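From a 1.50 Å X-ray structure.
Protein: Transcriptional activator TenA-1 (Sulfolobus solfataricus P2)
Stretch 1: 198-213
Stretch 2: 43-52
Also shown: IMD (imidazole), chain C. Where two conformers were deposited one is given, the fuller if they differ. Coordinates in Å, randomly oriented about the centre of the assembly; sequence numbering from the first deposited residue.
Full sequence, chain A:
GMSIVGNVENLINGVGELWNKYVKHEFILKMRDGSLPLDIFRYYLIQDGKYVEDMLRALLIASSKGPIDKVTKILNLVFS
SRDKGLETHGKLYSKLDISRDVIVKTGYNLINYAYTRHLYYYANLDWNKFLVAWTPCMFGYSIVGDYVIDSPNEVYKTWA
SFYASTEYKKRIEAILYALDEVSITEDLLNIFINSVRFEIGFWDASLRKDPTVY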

# COMPACT_ATOMS: atom_id res chain seq x y z
N PHE A 198 15.60 -1.57 19.43
CA PHE A 198 15.45 -2.79 18.66
C PHE A 198 16.50 -2.89 17.55
O PHE A 198 16.95 -3.99 17.22
CB PHE A 198 14.04 -2.93 18.07
CG PHE A 198 12.98 -3.24 19.07
CD1 PHE A 198 13.07 -4.40 19.81
CD2 PHE A 198 11.80 -2.51 19.14
CE1 PHE A 198 12.06 -4.76 20.73
CE2 PHE A 198 10.83 -2.81 20.04
CZ PHE A 198 10.93 -3.94 20.84
N GLU A 199 16.86 -1.77 16.92
CA GLU A 199 17.91 -1.78 15.89
C GLU A 199 19.24 -2.22 16.47
O GLU A 199 19.95 -3.07 15.91
CB GLU A 199 18.04 -0.39 15.26
CG GLU A 199 16.91 -0.02 14.34
CD GLU A 199 16.88 -0.83 13.06
OE1 GLU A 199 17.89 -1.49 12.71
OE2 GLU A 199 15.83 -0.81 12.37
N ILE A 200 19.61 -1.64 17.62
CA ILE A 200 20.84 -2.04 18.31
C ILE A 200 20.81 -3.55 18.61
O ILE A 200 21.78 -4.29 18.33
CB ILE A 200 21.02 -1.23 19.60
CG1 ILE A 200 21.23 0.26 19.28
CG2 ILE A 200 22.23 -1.76 20.40
CD1 ILE A 200 21.00 1.21 20.48
N GLY A 201 19.70 -4.01 19.16
CA GLY A 201 19.51 -5.41 19.46
C GLY A 201 19.57 -6.30 18.24
O GLY A 201 20.04 -7.43 18.29
N PHE A 202 19.06 -5.79 17.11
CA PHE A 202 19.05 -6.56 15.84
C PHE A 202 20.48 -6.86 15.37
O PHE A 202 20.80 -8.00 14.99
CB PHE A 202 18.26 -5.78 14.77
CG PHE A 202 17.74 -6.61 13.63
CD1 PHE A 202 18.54 -6.96 12.56
CD2 PHE A 202 16.42 -7.04 13.64
CE1 PHE A 202 18.03 -7.82 11.52
CE2 PHE A 202 15.91 -7.81 12.59
CZ PHE A 202 16.72 -8.21 11.56
N TRP A 203 21.33 -5.85 15.44
CA TRP A 203 22.75 -6.06 15.07
C TRP A 203 23.42 -6.97 16.09
O TRP A 203 24.23 -7.81 15.71
CB TRP A 203 23.51 -4.75 15.05
CG TRP A 203 23.17 -3.62 14.17
CD1 TRP A 203 23.04 -2.31 14.56
CD2 TRP A 203 23.00 -3.62 12.75
NE1 TRP A 203 22.83 -1.52 13.48
CE2 TRP A 203 22.75 -2.29 12.36
CE3 TRP A 203 23.00 -4.64 11.76
CZ2 TRP A 203 22.50 -1.90 11.02
CZ3 TRP A 203 22.77 -4.28 10.46
CH2 TRP A 203 22.53 -2.88 10.10
N ASP A 204 23.16 -6.77 17.39
CA ASP A 204 23.68 -7.62 18.51
C ASP A 204 23.35 -9.11 18.22
O ASP A 204 24.19 -10.02 18.34
CB ASP A 204 23.01 -7.32 19.90
CG ASP A 204 23.33 -5.92 20.55
OD1 ASP A 204 24.32 -5.29 20.16
OD2 ASP A 204 22.54 -5.45 21.47
N ALA A 205 22.09 -9.36 17.91
CA ALA A 205 21.58 -10.71 17.70
C ALA A 205 22.21 -11.39 16.49
O ALA A 205 22.39 -12.62 16.49
CB ALA A 205 20.05 -10.68 17.58
N SER A 206 22.57 -10.59 15.48
CA SER A 206 23.25 -11.11 14.30
C SER A 206 24.71 -11.44 14.65
O SER A 206 25.19 -12.51 14.26
CB SER A 206 23.12 -10.17 13.11
OG SER A 206 21.80 -10.22 12.55
N LEU A 207 25.42 -10.57 15.36
CA LEU A 207 26.81 -10.90 15.77
C LEU A 207 26.88 -12.20 16.58
O LEU A 207 27.82 -12.98 16.44
CB LEU A 207 27.44 -9.73 16.55
CG LEU A 207 27.73 -8.46 15.77
CD1 LEU A 207 28.26 -7.34 16.71
CD2 LEU A 207 28.74 -8.71 14.64
N ARG A 208 25.86 -12.47 17.40
CA ARG A 208 25.80 -13.67 18.22
C ARG A 208 25.19 -14.87 17.50
O ARG A 208 25.26 -15.99 18.02
CB ARG A 208 24.92 -13.41 19.45
CG ARG A 208 25.46 -12.39 20.45
CD ARG A 208 24.65 -12.43 21.73
NE ARG A 208 23.25 -12.04 21.51
CZ ARG A 208 22.70 -10.88 21.81
NH1 ARG A 208 23.35 -9.90 22.39
NH2 ARG A 208 21.41 -10.67 21.53
N LYS A 209 24.55 -14.65 16.34
CA LYS A 209 23.75 -15.66 15.67
C LYS A 209 22.77 -16.29 16.66
O LYS A 209 22.75 -17.51 16.87
CB LYS A 209 24.59 -16.70 14.91
CG LYS A 209 25.38 -16.06 13.78
CD LYS A 209 25.94 -17.07 12.75
CE LYS A 209 26.78 -18.13 13.38
NZ LYS A 209 27.12 -19.14 12.29
N ASP A 210 21.92 -15.45 17.26
CA ASP A 210 20.93 -15.90 18.25
C ASP A 210 19.98 -16.97 17.72
O ASP A 210 19.71 -17.03 16.53
CB ASP A 210 20.06 -14.75 18.75
CG ASP A 210 20.73 -13.83 19.72
OD1 ASP A 210 21.83 -14.16 20.28
OD2 ASP A 210 20.10 -12.77 20.00
N PRO A 211 19.43 -17.82 18.61
CA PRO A 211 18.47 -18.84 18.18
C PRO A 211 17.29 -18.30 17.37
O PRO A 211 16.65 -17.34 17.79
CB PRO A 211 17.94 -19.42 19.49
CG PRO A 211 19.09 -19.23 20.45
CD PRO A 211 19.72 -17.93 20.06
N THR A 212 17.01 -18.95 16.26
CA THR A 212 15.95 -18.54 15.34
C THR A 212 14.72 -19.44 15.50
O THR A 212 14.30 -20.11 14.57
CB THR A 212 16.49 -18.52 13.91
OG1 THR A 212 17.07 -19.81 13.60
CG2 THR A 212 17.57 -17.43 13.71
N VAL A 213 14.17 -19.40 16.69
CA VAL A 213 13.10 -20.33 17.11
C VAL A 213 11.70 -19.74 17.18
O VAL A 213 10.75 -20.49 17.40
CB VAL A 213 13.47 -21.02 18.44
CG1 VAL A 213 14.76 -21.84 18.30
CG2 VAL A 213 13.62 -20.03 19.59
N1 IMD C . 16.06 -2.95 10.60
C2 IMD C . 16.18 -3.09 9.30
N3 IMD C . 16.29 -4.38 9.05
C4 IMD C . 16.19 -5.06 10.19
C5 IMD C . 16.04 -4.15 11.21
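Stretch 2 (43-52) YYLIQDGKYV

Stretch 2 is helical throughout, a segment of a longer helix, with i to i+4 bonds such as Asp48 N to Tyr44 O (2.7 Å) and Tyr51 N to Gln47 O (2.9 Å). It lies across the helix that opens stretch 1 of the same chain, running largely against it: the N-to-C directions make an angle of 137° and the axes approach to 9.6 Å. The backbones come nearest where Ser206 CA and Tyr44 CA are 5.4 Å apart, so the N-terminal end of stretch 2 faces the last turns of the stretch 1 helix, while Tyr51 lies back toward Phe202 and Glu199. Together the two surfaces bury 568 Å².

Apolar and aromatic contacts: Phe202 (chi1 t) fits as a knob among Tyr44, Gln47, Asp48 and Tyr51. Its CE1 lies 3.7 Å from Tyr44 CE1, its CZ 3.7 Å from Gln47 CB, and its CE2 4.3 Å from Tyr51 CB; Asp48 N meets the ring edge, 3.9 Å from Phe202 CZ. Tyr44 (chi1 t) also touches Trp203, CE1 to CZ3 at 3.4 Å, in an oblique pairing with planes at 36°. Ser206 OG lies 3.5 Å from Tyr44 CA, at the point where the two backbones come nearest.

Contacts of Tyr43: this side chain (chi1 t, chi2 -80°) points toward stretch 1 and has the largest covered area of either stretch. Lys209, with positive phi, ends the helix in a Schellman motif, marked by Asp210 N to Ala205 O (3.0 Å) and Lys209 N to Ser206 O (3.1 Å). The turn sets Lys209 CA over the Tyr43 ring face, 3.8 Å from its centroid, in a CH-pi contact. Ser206 OG approaches the ring edge, 3.6 Å from Tyr43 CD1. Beyond the turn, Thr212 CG2 packs 3.5 Å from Tyr43 OH and 3.4 Å from Gln47 NE2.

Polar contacts: the direct hydrogen bond between the stretches runs from Tyr43 OH to Asp210 O (2.6 Å), tying the helix to the chain just past the turn. The Asp210 carboxylate is engaged locally in a salt bridge with Arg208, NE to OD1 at 2.8 Å, with NH2 to OD2 at 2.9 Å.

Imidazole, probably from the crystallisation liquor, bridges the stretches: N1 donates to Glu199 OE2 (2.8 Å) and N3 to Asp48 OD1 (2.7 Å). Its C4 lies over a face of the Phe202 ring, 3.5 Å from CZ, and over a face of the Tyr51 ring.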

# COMPACT_ATOMS: atom_id res chain seq x y z
N TYR A 43 23.40 -14.63 8.08
CA TYR A 43 22.42 -14.77 9.17
C TYR A 43 21.57 -13.49 9.21
O TYR A 43 20.30 -13.54 9.28
CB TYR A 43 23.13 -14.94 10.50
CG TYR A 43 22.22 -14.95 11.70
CD1 TYR A 43 21.73 -13.77 12.24
CD2 TYR A 43 21.80 -16.15 12.28
CE1 TYR A 43 20.90 -13.78 13.33
CE2 TYR A 43 20.96 -16.18 13.40
CZ TYR A 43 20.50 -14.96 13.91
OH TYR A 43 19.66 -14.95 15.00
N TYR A 44 22.26 -12.34 9.18
CA TYR A 44 21.59 -11.02 9.20
C TYR A 44 20.62 -10.87 8.03
O TYR A 44 19.46 -10.42 8.18
CB TYR A 44 22.64 -9.86 9.19
CG TYR A 44 22.05 -8.54 8.74
CD1 TYR A 44 21.25 -7.79 9.60
CD2 TYR A 44 22.27 -8.07 7.45
CE1 TYR A 44 20.66 -6.61 9.15
CE2 TYR A 44 21.72 -6.89 7.01
CZ TYR A 44 20.91 -6.17 7.86
OH TYR A 44 20.32 -5.00 7.39
N LEU A 45 21.09 -11.18 6.82
CA LEU A 45 20.26 -11.01 5.62
C LEU A 45 18.99 -11.84 5.67
O LEU A 45 17.92 -11.39 5.17
CB LEU A 45 21.00 -11.36 4.33
CG LEU A 45 21.88 -10.27 3.78
CD1 LEU A 45 22.48 -10.82 2.46
CD2 LEU A 45 21.16 -8.89 3.54
N ILE A 46 19.08 -13.04 6.23
CA ILE A 46 17.91 -13.89 6.37
C ILE A 46 16.92 -13.25 7.34
O ILE A 46 15.72 -13.09 7.03
CB ILE A 46 18.28 -15.30 6.79
CG1 ILE A 46 19.10 -16.00 5.69
CG2 ILE A 46 17.04 -16.13 7.12
CD1 ILE A 46 19.81 -17.30 6.22
N GLN A 47 17.41 -12.78 8.49
CA GLN A 47 16.52 -12.09 9.43
C GLN A 47 15.94 -10.82 8.82
O GLN A 47 14.75 -10.51 9.01
CB GLN A 47 17.25 -11.73 10.75
CG GLN A 47 17.59 -12.94 11.58
CD GLN A 47 16.40 -13.78 11.97
OE1 GLN A 47 15.47 -13.28 12.63
NE2 GLN A 47 16.39 -15.06 11.53
N ASP A 48 16.75 -10.07 8.08
CA ASP A 48 16.26 -8.86 7.42
C ASP A 48 15.19 -9.19 6.38
O ASP A 48 14.22 -8.44 6.23
CB ASP A 48 17.43 -8.08 6.82
CG ASP A 48 17.00 -6.84 6.10
OD1 ASP A 48 16.54 -5.92 6.79
OD2 ASP A 48 17.14 -6.80 4.86
N GLY A 49 15.33 -10.32 5.69
CA GLY A 49 14.32 -10.78 4.70
C GLY A 49 12.96 -11.01 5.34
O GLY A 49 11.90 -10.72 4.74
N LYS A 50 12.97 -11.52 6.56
CA LYS A 50 11.73 -11.73 7.33
C LYS A 50 11.19 -10.39 7.80
O LYS A 50 9.99 -10.10 7.67
CB LYS A 50 11.97 -12.64 8.52
CG LYS A 50 12.51 -14.04 8.16
CD LYS A 50 12.49 -14.99 9.33
CE LYS A 50 11.12 -15.53 9.68
NZ LYS A 50 10.58 -16.42 8.60
N TYR A 51 12.05 -9.57 8.38
CA TYR A 51 11.68 -8.27 8.87
C TYR A 51 11.01 -7.38 7.82
O TYR A 51 9.96 -6.75 8.06
CB TYR A 51 12.92 -7.53 9.45
CG TYR A 51 12.69 -6.11 9.82
CD1 TYR A 51 12.25 -5.77 11.10
CD2 TYR A 51 12.90 -5.06 8.90
CE1 TYR A 51 12.01 -4.43 11.45
CE2 TYR A 51 12.68 -3.75 9.25
CZ TYR A 51 12.23 -3.43 10.54
OH TYR A 51 12.00 -2.12 10.98
N VAL A 52 11.64 -7.28 6.65
CA VAL A 52 11.16 -6.36 5.59
C VAL A 52 9.76 -6.70 5.14
O VAL A 52 8.95 -5.79 4.89
CB VAL A 52 12.12 -6.30 4.40
CG1 VAL A 52 11.48 -5.59 3.18
CG2 VAL A 52 13.37 -5.57 4.83